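Local structure of putative rhamnosidase (Streptomyces avermitilis, 3W5M) at residues 89-94 against 100-105; 110-113 against 117-120; 669-672 against 678-681; 804-809 against 813-818. The protein hydrolyses terminal non-reducing alpha-L-rhamnose residues from rhamnosides such as naringin, rutin, hesperidin and gum arabic, and carries a calcium-dependent module that binds L-rhamnose. One frame throughout, in Å; residues are numbered along the deposited sequence.

Interaction 1: 89-94 against 100-105; sequences SVRVWD and SEWSAP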
loop_
_atom_site.group_PDB
_atom_site.type_symbol
_atom_site.label_atom_id
_atom_site.label_comp_id
_atom_site.label_asym_id
_atom_site.label_seq_id
_atom_site.Cartn_x
_atom_site.Cartn_y
_atom_site.Cartn_z
ATOM N N SER A 89 5.994 30.455 -15.373
ATOM C CA SER A 89 4.895 31.344 -15.175
ATOM C C SER A 89 4.009 31.180 -16.383
ATOM O O SER A 89 4.480 30.884 -17.471
ATOM C CB SER A 89 5.412 32.781 -15.085
ATOM O OG SER A 89 4.412 33.638 -14.570
ATOM N N VAL A 90 2.717 31.365 -16.185
ATOM C CA VAL A 90 1.756 31.319 -17.281
ATOM C C VAL A 90 0.774 32.504 -17.142
ATOM O O VAL A 90 0.554 33.035 -16.034
ATOM C CB VAL A 90 0.987 29.961 -17.301
ATOM C CG1 VAL A 90 0.176 29.743 -16.021
ATOM C CG2 VAL A 90 0.098 29.831 -18.515
ATOM N N ARG A 91 0.218 32.909 -18.268
ATOM C CA ARG A 91 -0.870 33.874 -18.311
ATOM C C ARG A 91 -1.813 33.397 -19.379
ATOM O O ARG A 91 -1.429 32.627 -20.262
ATOM C CB ARG A 91 -0.385 35.311 -18.597
ATOM C CG ARG A 91 0.269 35.510 -19.950
ATOM C CD ARG A 91 0.267 36.991 -20.294
ATOM N NE ARG A 91 1.030 37.261 -21.502
ATOM C CZ ARG A 91 1.382 38.479 -21.896
ATOM N NH1 ARG A 91 1.037 39.528 -21.156
ATOM N NH2 ARG A 91 2.076 38.639 -23.023
ATOM N N VAL A 92 -3.068 33.809 -19.272
ATOM C CA VAL A 92 -4.079 33.359 -20.206
ATOM C C VAL A 92 -4.899 34.544 -20.683
ATOM O O VAL A 92 -4.893 35.618 -20.056
ATOM C CB VAL A 92 -5.051 32.357 -19.527
ATOM C CG1 VAL A 92 -4.317 31.128 -19.007
ATOM C CG2 VAL A 92 -5.799 33.041 -18.395
ATOM N N TRP A 93 -5.620 34.311 -21.767
ATOM C CA TRP A 93 -6.582 35.242 -22.329
ATOM C C TRP A 93 -7.978 34.634 -22.203
ATOM O O TRP A 93 -8.207 33.484 -22.614
ATOM C CB TRP A 93 -6.249 35.517 -23.802
ATOM C CG TRP A 93 -4.989 36.347 -23.976
ATOM C CD1 TRP A 93 -4.924 37.694 -24.254
ATOM C CD2 TRP A 93 -3.618 35.895 -23.880
ATOM N NE1 TRP A 93 -3.610 38.099 -24.324
ATOM C CE2 TRP A 93 -2.791 37.019 -24.100
ATOM C CE3 TRP A 93 -3.014 34.651 -23.631
ATOM C CZ2 TRP A 93 -1.384 36.934 -24.071
ATOM C CZ3 TRP A 93 -1.627 34.571 -23.601
ATOM C CH2 TRP A 93 -0.826 35.700 -23.831
ATOM N N ASP A 94 -8.904 35.396 -21.619
ATOM C CA ASP A 94 -10.312 34.975 -21.544
ATOM C C ASP A 94 -10.954 35.013 -22.935
ATOM O O ASP A 94 -10.304 35.388 -23.899
ATOM C CB ASP A 94 -11.090 35.814 -20.519
ATOM C CG ASP A 94 -11.014 37.318 -20.798
ATOM O OD1 ASP A 94 -10.997 37.716 -21.984
ATOM O OD2 ASP A 94 -10.974 38.106 -19.825
ATOM N N SER A 100 -4.541 37.803 -18.312
ATOM C CA SER A 100 -4.457 37.804 -16.862
ATOM C C SER A 100 -3.119 38.376 -16.446
ATOM O O SER A 100 -2.267 38.623 -17.282
ATOM C CB SER A 100 -4.553 36.368 -16.335
ATOM O OG SER A 100 -3.465 35.597 -16.835
ATOM N N GLU A 101 -2.915 38.542 -15.143
ATOM C CA GLU A 101 -1.550 38.721 -14.625
ATOM C C GLU A 101 -0.746 37.464 -15.004
ATOM O O GLU A 101 -1.338 36.408 -15.296
ATOM C CB GLU A 101 -1.539 38.828 -13.085
ATOM C CG GLU A 101 -2.518 39.816 -12.469
ATOM C CD GLU A 101 -1.964 41.217 -12.414
ATOM O OE1 GLU A 101 -1.289 41.615 -13.388
ATOM O OE2 GLU A 101 -2.218 41.918 -11.400
ATOM N N TRP A 102 0.581 37.575 -15.006
ATOM C CA TRP A 102 1.415 36.378 -15.048
ATOM C C TRP A 102 1.259 35.722 -13.707
ATOM O O TRP A 102 1.179 36.427 -12.672
ATOM C CB TRP A 102 2.886 36.719 -15.323
ATOM C CG TRP A 102 3.151 37.087 -16.763
ATOM C CD1 TRP A 102 3.193 38.348 -17.297
ATOM C CD2 TRP A 102 3.425 36.185 -17.846
ATOM N NE1 TRP A 102 3.468 38.285 -18.639
ATOM C CE2 TRP A 102 3.615 36.970 -19.004
ATOM C CE3 TRP A 102 3.529 34.782 -17.947
ATOM C CZ2 TRP A 102 3.916 36.407 -20.254
ATOM C CZ3 TRP A 102 3.813 34.223 -19.187
ATOM C CH2 TRP A 102 4.002 35.033 -20.327
ATOM N N SER A 103 1.178 34.390 -13.694
ATOM C CA SER A 103 0.992 33.701 -12.429
ATOM C C SER A 103 2.229 34.010 -11.614
ATOM O O SER A 103 3.307 34.197 -12.187
ATOM C CB SER A 103 0.862 32.199 -12.664
ATOM O OG SER A 103 2.027 31.712 -13.319
ATOM N N ALA A 104 2.101 34.072 -10.295
ATOM C CA ALA A 104 3.258 34.225 -9.437
ATOM C C ALA A 104 4.257 33.112 -9.817
ATOM O O ALA A 104 3.875 31.946 -9.923
ATOM C CB ALA A 104 2.854 34.088 -7.982
ATOM N N PRO A 105 5.531 33.476 -10.063
ATOM C CA PRO A 105 6.497 32.469 -10.523
ATOM C C PRO A 105 6.532 31.208 -9.666
ATOM O O PRO A 105 6.436 31.277 -8.439
ATOM C CB PRO A 105 7.831 33.216 -10.442
ATOM C CG PRO A 105 7.433 34.645 -10.707
ATOM C CD PRO A 105 6.153 34.810 -9.936
HETATM O O HOH W 1 -0.180 39.980 -18.510
#

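Interaction 2: 110-113 against 117-120; sequences TGLM and QWSA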
loop_
_atom_site.group_PDB
_atom_site.type_symbol
_atom_site.label_atom_id
_atom_site.label_comp_id
_atom_site.label_asym_id
_atom_site.label_seq_id
_atom_site.Cartn_x
_atom_site.Cartn_y
_atom_site.Cartn_z
ATOM N N THR A 110 14.513 19.201 -11.964
ATOM C CA THR A 110 14.786 17.865 -12.478
ATOM C C THR A 110 15.689 17.097 -11.541
ATOM O O THR A 110 16.524 17.677 -10.796
ATOM C CB THR A 110 15.401 17.924 -13.896
ATOM O OG1 THR A 110 16.620 18.677 -13.857
ATOM C CG2 THR A 110 14.445 18.593 -14.839
ATOM N N GLY A 111 15.531 15.777 -11.569
ATOM C CA GLY A 111 16.486 14.906 -10.914
ATOM C C GLY A 111 17.655 14.545 -11.812
ATOM O O GLY A 111 18.072 15.324 -12.692
ATOM N N LEU A 112 18.171 13.334 -11.604
ATOM C CA LEU A 112 19.376 12.883 -12.276
ATOM C C LEU A 112 19.119 12.463 -13.718
ATOM O O LEU A 112 20.054 12.389 -14.516
ATOM C CB LEU A 112 20.011 11.751 -11.482
ATOM C CG LEU A 112 20.601 12.142 -10.113
ATOM C CD1 LEU A 112 21.332 10.979 -9.476
ATOM C CD2 LEU A 112 21.539 13.332 -10.204
ATOM N N MET A 113 17.860 12.188 -14.044
ATOM C CA MET A 113 17.428 11.862 -15.414
ATOM C C MET A 113 18.322 10.823 -16.091
ATOM O O MET A 113 18.876 11.078 -17.168
ATOM C CB MET A 113 17.386 13.119 -16.279
ATOM C CG MET A 113 16.437 14.183 -15.778
ATOM S SD MET A 113 16.303 15.521 -16.959
ATOM C CE MET A 113 14.669 15.253 -17.658
ATOM N N GLN A 117 24.090 9.446 -14.654
ATOM C CA GLN A 117 24.331 10.590 -13.790
ATOM C C GLN A 117 24.650 10.175 -12.354
ATOM O O GLN A 117 25.019 11.032 -11.528
ATOM C CB GLN A 117 23.172 11.589 -13.862
ATOM C CG GLN A 117 23.177 12.443 -15.123
ATOM C CD GLN A 117 22.764 11.668 -16.359
ATOM O OE1 GLN A 117 23.608 11.190 -17.110
ATOM N NE2 GLN A 117 21.473 11.529 -16.570
ATOM N N TRP A 118 24.559 8.871 -12.073
ATOM C CA TRP A 118 24.983 8.319 -10.785
ATOM C C TRP A 118 26.431 7.878 -10.869
ATOM O O TRP A 118 26.838 7.194 -11.824
ATOM C CB TRP A 118 24.175 7.094 -10.385
ATOM C CG TRP A 118 22.748 7.320 -10.050
ATOM C CD1 TRP A 118 21.676 7.321 -10.921
ATOM C CD2 TRP A 118 22.199 7.481 -8.732
ATOM N NE1 TRP A 118 20.494 7.520 -10.219
ATOM C CE2 TRP A 118 20.791 7.619 -8.875
ATOM C CE3 TRP A 118 22.767 7.587 -7.448
ATOM C CZ2 TRP A 118 19.944 7.823 -7.784
ATOM C CZ3 TRP A 118 21.906 7.790 -6.351
ATOM C CH2 TRP A 118 20.516 7.902 -6.532
ATOM N N SER A 119 27.227 8.255 -9.874
ATOM C CA SER A 119 28.530 7.636 -9.720
ATOM C C SER A 119 28.635 6.840 -8.397
ATOM O O SER A 119 29.655 6.197 -8.113
ATOM C CB SER A 119 29.608 8.700 -9.793
ATOM O OG SER A 119 29.419 9.621 -8.740
ATOM N N ALA A 120 27.576 6.897 -7.588
ATOM C CA ALA A 120 27.509 6.156 -6.334
ATOM C C ALA A 120 27.604 4.633 -6.577
ATOM O O ALA A 120 27.280 4.163 -7.668
ATOM C CB ALA A 120 26.212 6.514 -5.608
#

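Interaction 3: 669-672 against 678-681; sequences RDAQ and FTDV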
loop_
_atom_site.group_PDB
_atom_site.type_symbol
_atom_site.label_atom_id
_atom_site.label_comp_id
_atom_site.label_asym_id
_atom_site.label_seq_id
_atom_site.Cartn_x
_atom_site.Cartn_y
_atom_site.Cartn_z
ATOM N N ARG A 669 1.929 -3.251 -15.782
ATOM C CA ARG A 669 2.595 -3.521 -17.065
ATOM C C ARG A 669 3.946 -4.186 -16.952
ATOM O O ARG A 669 4.288 -5.009 -17.803
ATOM C CB ARG A 669 2.660 -2.273 -17.953
ATOM C CG ARG A 669 1.278 -1.883 -18.470
ATOM C CD ARG A 669 1.301 -0.715 -19.442
ATOM N NE ARG A 669 1.846 0.502 -18.818
ATOM C CZ ARG A 669 1.105 1.444 -18.248
ATOM N NH1 ARG A 669 -0.228 1.351 -18.200
ATOM N NH2 ARG A 669 1.707 2.522 -17.757
ATOM N N ASP A 670 4.703 -3.912 -15.896
ATOM C CA ASP A 670 5.984 -4.601 -15.684
ATOM C C ASP A 670 5.735 -6.088 -15.444
ATOM O O ASP A 670 6.638 -6.901 -15.677
ATOM C CB ASP A 670 6.700 -4.122 -14.396
ATOM C CG ASP A 670 7.538 -2.880 -14.581
ATOM O OD1 ASP A 670 7.816 -2.457 -15.730
ATOM O OD2 ASP A 670 7.943 -2.299 -13.537
ATOM N N ALA A 671 4.552 -6.429 -14.920
ATOM C CA ALA A 671 4.226 -7.828 -14.555
ATOM C C ALA A 671 3.475 -8.580 -15.663
ATOM O O ALA A 671 3.305 -9.817 -15.570
ATOM C CB ALA A 671 3.433 -7.885 -13.265
ATOM N N GLN A 672 3.018 -7.858 -16.673
ATOM C CA GLN A 672 2.178 -8.501 -17.732
ATOM C C GLN A 672 2.964 -9.653 -18.360
ATOM O O GLN A 672 4.168 -9.515 -18.676
ATOM C CB GLN A 672 1.720 -7.470 -18.765
ATOM C CG GLN A 672 0.618 -7.967 -19.729
ATOM C CD GLN A 672 0.094 -6.855 -20.632
ATOM O OE1 GLN A 672 0.662 -5.779 -20.671
ATOM N NE2 GLN A 672 -1.016 -7.106 -21.342
ATOM N N PHE A 678 -2.577 -9.884 -18.019
ATOM C CA PHE A 678 -2.395 -9.166 -16.740
ATOM C C PHE A 678 -2.467 -10.165 -15.557
ATOM O O PHE A 678 -3.295 -11.081 -15.560
ATOM C CB PHE A 678 -3.451 -8.073 -16.612
ATOM C CG PHE A 678 -3.232 -6.883 -17.536
ATOM C CD1 PHE A 678 -2.022 -6.173 -17.508
ATOM C CD2 PHE A 678 -4.237 -6.449 -18.414
ATOM C CE1 PHE A 678 -1.813 -5.070 -18.341
ATOM C CE2 PHE A 678 -4.036 -5.327 -19.223
ATOM C CZ PHE A 678 -2.815 -4.641 -19.187
ATOM N N THR A 679 -1.625 -9.960 -14.537
ATOM C CA THR A 679 -1.548 -10.827 -13.340
ATOM C C THR A 679 -2.615 -10.503 -12.285
ATOM O O THR A 679 -3.266 -9.453 -12.335
ATOM C CB THR A 679 -0.136 -10.723 -12.707
ATOM O OG1 THR A 679 0.171 -9.326 -12.488
ATOM C CG2 THR A 679 0.938 -11.335 -13.638
ATOM N N ASP A 680 -2.824 -11.430 -11.340
ATOM C CA ASP A 680 -3.765 -11.225 -10.264
ATOM C C ASP A 680 -3.243 -10.144 -9.302
ATOM O O ASP A 680 -4.014 -9.413 -8.712
ATOM C CB ASP A 680 -3.999 -12.526 -9.482
ATOM C CG ASP A 680 -4.722 -13.607 -10.314
ATOM O OD1 ASP A 680 -5.215 -13.306 -11.433
ATOM O OD2 ASP A 680 -4.782 -14.768 -9.826
ATOM N N VAL A 681 -1.930 -10.086 -9.134
ATOM C CA VAL A 681 -1.324 -9.026 -8.294
ATOM C C VAL A 681 -0.176 -8.358 -9.019
ATOM O O VAL A 681 0.528 -8.987 -9.825
ATOM C CB VAL A 681 -0.815 -9.533 -6.911
ATOM C CG1 VAL A 681 -1.982 -10.052 -6.057
ATOM C CG2 VAL A 681 0.303 -10.563 -7.056
#

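Interaction 4: 804-809 against 813-818; sequences DGKVKG and SAYVLT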
loop_
_atom_site.group_PDB
_atom_site.type_symbol
_atom_site.label_atom_id
_atom_site.label_comp_id
_atom_site.label_asym_id
_atom_site.label_seq_id
_atom_site.Cartn_x
_atom_site.Cartn_y
_atom_site.Cartn_z
ATOM N N ASP A 804 -37.123 -13.427 -22.390
ATOM C CA ASP A 804 -37.823 -12.608 -21.409
ATOM C C ASP A 804 -36.867 -11.716 -20.617
ATOM O O ASP A 804 -37.280 -11.070 -19.651
ATOM C CB ASP A 804 -38.673 -13.472 -20.466
ATOM C CG ASP A 804 -37.866 -14.588 -19.789
ATOM O OD1 ASP A 804 -36.610 -14.597 -19.868
ATOM O OD2 ASP A 804 -38.501 -15.472 -19.179
ATOM N N GLY A 805 -35.600 -11.693 -21.027
ATOM C CA GLY A 805 -34.596 -10.838 -20.384
ATOM C C GLY A 805 -33.915 -11.440 -19.161
ATOM O O GLY A 805 -33.195 -10.743 -18.417
ATOM N N LYS A 806 -34.140 -12.732 -18.936
ATOM C CA LYS A 806 -33.469 -13.411 -17.841
ATOM C C LYS A 806 -32.033 -13.708 -18.238
ATOM O O LYS A 806 -31.751 -14.135 -19.347
ATOM C CB LYS A 806 -34.204 -14.694 -17.434
ATOM C CG LYS A 806 -35.010 -14.562 -16.149
ATOM C CD LYS A 806 -36.320 -13.819 -16.363
ATOM C CE LYS A 806 -37.035 -13.549 -15.050
ATOM N NZ LYS A 806 -37.185 -14.769 -14.209
ATOM N N VAL A 807 -31.118 -13.449 -17.321
ATOM C CA VAL A 807 -29.727 -13.749 -17.574
ATOM C C VAL A 807 -29.353 -14.986 -16.755
ATOM O O VAL A 807 -29.816 -15.151 -15.623
ATOM C CB VAL A 807 -28.821 -12.541 -17.240
ATOM C CG1 VAL A 807 -27.373 -12.857 -17.586
ATOM C CG2 VAL A 807 -29.311 -11.294 -17.993
ATOM N N LYS A 808 -28.541 -15.832 -17.364
ATOM C CA LYS A 808 -28.025 -17.059 -16.761
ATOM C C LYS A 808 -27.485 -16.828 -15.349
ATOM O O LYS A 808 -26.614 -15.968 -15.129
ATOM C CB LYS A 808 -26.952 -17.652 -17.664
ATOM C CG LYS A 808 -26.363 -18.959 -17.169
ATOM C CD LYS A 808 -25.369 -19.486 -18.186
ATOM C CE LYS A 808 -24.560 -20.656 -17.636
ATOM N NZ LYS A 808 -23.612 -21.168 -18.673
ATOM N N GLY A 809 -28.059 -17.566 -14.401
ATOM C CA GLY A 809 -27.616 -17.564 -13.035
ATOM C C GLY A 809 -28.637 -16.830 -12.217
ATOM O O GLY A 809 -28.745 -17.062 -11.013
ATOM N N SER A 813 -26.029 -9.871 -9.272
ATOM C CA SER A 813 -24.825 -9.478 -10.021
ATOM C C SER A 813 -24.902 -9.757 -11.511
ATOM O O SER A 813 -24.386 -8.965 -12.294
ATOM C CB SER A 813 -23.564 -10.109 -9.429
ATOM O OG SER A 813 -23.239 -9.419 -8.255
ATOM N N ALA A 814 -25.572 -10.850 -11.897
ATOM C CA ALA A 814 -25.824 -11.170 -13.308
ATOM C C ALA A 814 -26.553 -10.043 -14.036
ATOM O O ALA A 814 -26.220 -9.733 -15.181
ATOM C CB ALA A 814 -26.593 -12.483 -13.459
ATOM N N TYR A 815 -27.513 -9.410 -13.370
ATOM C CA TYR A 815 -28.242 -8.315 -13.989
ATOM C C TYR A 815 -27.471 -7.017 -13.894
ATOM O O TYR A 815 -27.381 -6.270 -14.864
ATOM C CB TYR A 815 -29.620 -8.180 -13.368
ATOM C CG TYR A 815 -30.432 -9.409 -13.671
ATOM C CD1 TYR A 815 -30.754 -9.734 -14.994
ATOM C CD2 TYR A 815 -30.843 -10.268 -12.652
ATOM C CE1 TYR A 815 -31.490 -10.868 -15.285
ATOM C CE2 TYR A 815 -31.576 -11.413 -12.937
ATOM C CZ TYR A 815 -31.885 -11.710 -14.247
ATOM O OH TYR A 815 -32.611 -12.845 -14.538
ATOM N N VAL A 816 -26.921 -6.752 -12.712
ATOM C CA VAL A 816 -26.098 -5.569 -12.529
ATOM C C VAL A 816 -25.057 -5.467 -13.641
ATOM O O VAL A 816 -24.940 -4.413 -14.286
ATOM C CB VAL A 816 -25.397 -5.561 -11.149
ATOM C CG1 VAL A 816 -24.314 -4.477 -11.125
ATOM C CG2 VAL A 816 -26.415 -5.273 -10.040
ATOM N N LEU A 817 -24.305 -6.539 -13.864
ATOM C CA LEU A 817 -23.175 -6.472 -14.782
ATOM C C LEU A 817 -23.603 -6.311 -16.235
ATOM O O LEU A 817 -22.987 -5.548 -16.992
ATOM C CB LEU A 817 -22.275 -7.694 -14.640
ATOM C CG LEU A 817 -21.416 -7.612 -13.366
ATOM C CD1 LEU A 817 -20.855 -8.969 -13.014
ATOM C CD2 LEU A 817 -20.294 -6.593 -13.504
ATOM N N THR A 818 -24.653 -7.038 -16.622
ATOM C CA THR A 818 -25.153 -6.946 -17.991
ATOM C C THR A 818 -25.772 -5.593 -18.274
ATOM O O THR A 818 -25.563 -5.066 -19.370
ATOM C CB THR A 818 -26.171 -8.058 -18.310
ATOM O OG1 THR A 818 -27.278 -7.957 -17.397
ATOM C CG2 THR A 818 -25.496 -9.394 -18.183
#

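Interaction 1: 89-94 against 100-105
Arg91 lies across the indole of Trp102. CB sits 3.6 Å from Ser100 OG. CG, placed between the backbone N and the carbonyl carbon (chi1 63°), stands 3.5 Å above the centroid of the six-membered Trp102 ring, almost on its normal: a CH-pi contact. CD continues over the ring, 3.6 Å from Trp102 CE2. NE comes to 3.3 Å from Trp102 CZ2, with guanidinium and ring planes 21° apart, while its hydrogen bond goes to Gln44. NH1 reaches a water, 2.9 Å away, that also binds Ser100 O. A leucine in place of Trp102 would probably leave the Arg91 chain without the flat face it lies on.

Two serine hydroxyls receive strand amides: Ser103 OG takes Val90 N at 3.0 Å, nearly straight (170°), and Ser100 OG takes Val92 N likewise. This Ser-X-Trp-Ser part, with serines bonded to the neighbouring strand and arginine over tryptophan, resembles the WSXWS motif of cytokine-receptor fibronectin type III domains. The loop runs beside residues 89-92 of strand 85-94, which pairs on through Ser89 and Arg91 with strand 40-48, whose Gln44 and Arg46 touch Trp102; Val90 and Val92 face Trp29 of strand 26-32.

Interaction 2: 110-113 against 117-120
Leu112 sets one methyl squarely on the indole of Trp118, and this is where the contact is tight. CD1 stands 3.5 Å from the centroid of the five-membered ring of Trp118, 14° off the ring normal, which is the geometry of a CH-pi contact over the face. The nearest ring atom is Trp118 CE2, also 3.5 Å from Leu112 CD1; the side chains cross at about a right angle, and CD1 is the Leu112 atom that meets the ring. Its position over the centre of the indole explains why one methyl meets atoms of both fused rings. Leu112 alone of the four touching residues is buried.

The other half is polar. Gln117 bends at chi2 (73°) and thereby swings its amide back to the backbone: NE2 donates to Leu112 O at 2.6 Å with a N-H...O angle of 161°. That carbonyl lies close to the plane of the amide, so this bond helps to fix the turn of the amide, whose OE1 is bonded to a residue nearby in the chain. Met113 O is 2.7 Å from Gln117 NE2, but the angle is too poor for a hydrogen bond. The looser side is at Met113, whose side-chain end leads off from the contact.

Tyr356 receives Leu112 N through its hydroxyl and meets Trp118 edge-to-face, while Gln402 binds Gln117 O. These bonds tie the loop between strands 106-110 and 123-124, probably a junction between domains, to the sheet that holds strands 316-326, 353-360 and 398-407, which comes after CBM67 in the sequence.

Interaction 3: 669-672 against 678-681
Gln672 and Phe678 meet as two flat groups laid one over the other: the amide and the ring are stacked, their planes 19° apart. The amide does not sit centrally; NE2 is 3.7 Å above the Phe678 ring and displaced toward its rim, and OE1 comes to 3.5 Å from Phe678 CE1. Gln672 gets there because CG is anti to the backbone N (chi1 -168°) and the chain then runs extended, carrying the aliphatic part across the same ring, with CG 3.9 Å from Phe678 CD1. Away from the stack, Ala671 CB rests 3.6 Å from Thr679 OG1, and Thr679 CG2 touches Ala671 O at 3.4 Å. Phe678 lies about 8 Å from rhamnose-binding Trp695, measured between side chains.

The Gln672 NE2 group is bonded to the carbonyls of Gly676 and Ser722, which holds the amide flat over the ring. An alanine here would probably uncover that face of Phe678 and leave those two carbonyls without this donor. No hydrogen bond crosses between the segments, so the end of helix 658-671 in the (alpha/alpha)6 barrel is joined to the following loop by amide-ring stacking and van der Waals contact, with Gln672 NE2 bonded to carbonyls outside them.

Interaction 4: 804-809 against 813-818
Val807 turns CG1 anti to its N (chi1 -177°), which brings CG2 round beside the N, and Tyr815 has CG anti to its carbonyl carbon (chi1 -65°), beside the backbone N; together these rotations bring Val807 CG2 to 3.5 Å from Tyr815 CE1. The two side chains slide past one another in opposite directions. The Tyr815 OH reaches the backbone of the loop and accepts from Val807 N at 3.2 Å, with an angle of 156° at the hydrogen, so two hydrogen bonds hold the phenol oxygen, one from the loop amide and one with Asp810. Lys806 CG lies 3.4 Å from the same OH, and Gly805 O comes to the ring edge, 3.6 Å from Tyr815 CE1. On the other branch, Val807 CG1 and Thr818 CG2 meet tip to tip at 4.0 Å, while Ala814 CB stands 4.2 Å from CG1. An Asx turn precedes Val807, with Asp804 OD1 receiving Lys806 N at 3.2 Å.

The loop from helix 783-800 thereby closes on helix 812-820 of the barrel. Tyr815 is further covered by Ala832, Arg835 and Leu839 of helix 829-842, and Lys808 makes a salt bridge to Asp757 of helix 756-777.

In the fold
The four contacts are separate and none touches another. Interactions 1 and 2 lie at successive places along the N-terminal region, the first binding a loop to the strand that precedes it in the fibronectin-type domain, the second where the chain leaves the N-terminal domain and packs on strands 353-360 and 398-407. Interactions 3 and 4 both belong to the helical barrel, with centres about 30 Å apart, and each joins a helix to a neighbouring loop. Interaction 4 is the most buried, chiefly apolar with one phenol bond; interaction 3 has stacking without bonds across. Interaction 1, partly buried, is richest in hydrogen bonds and buries the largest area, whereas interaction 2 combines one amide bond with a CH-pi contact.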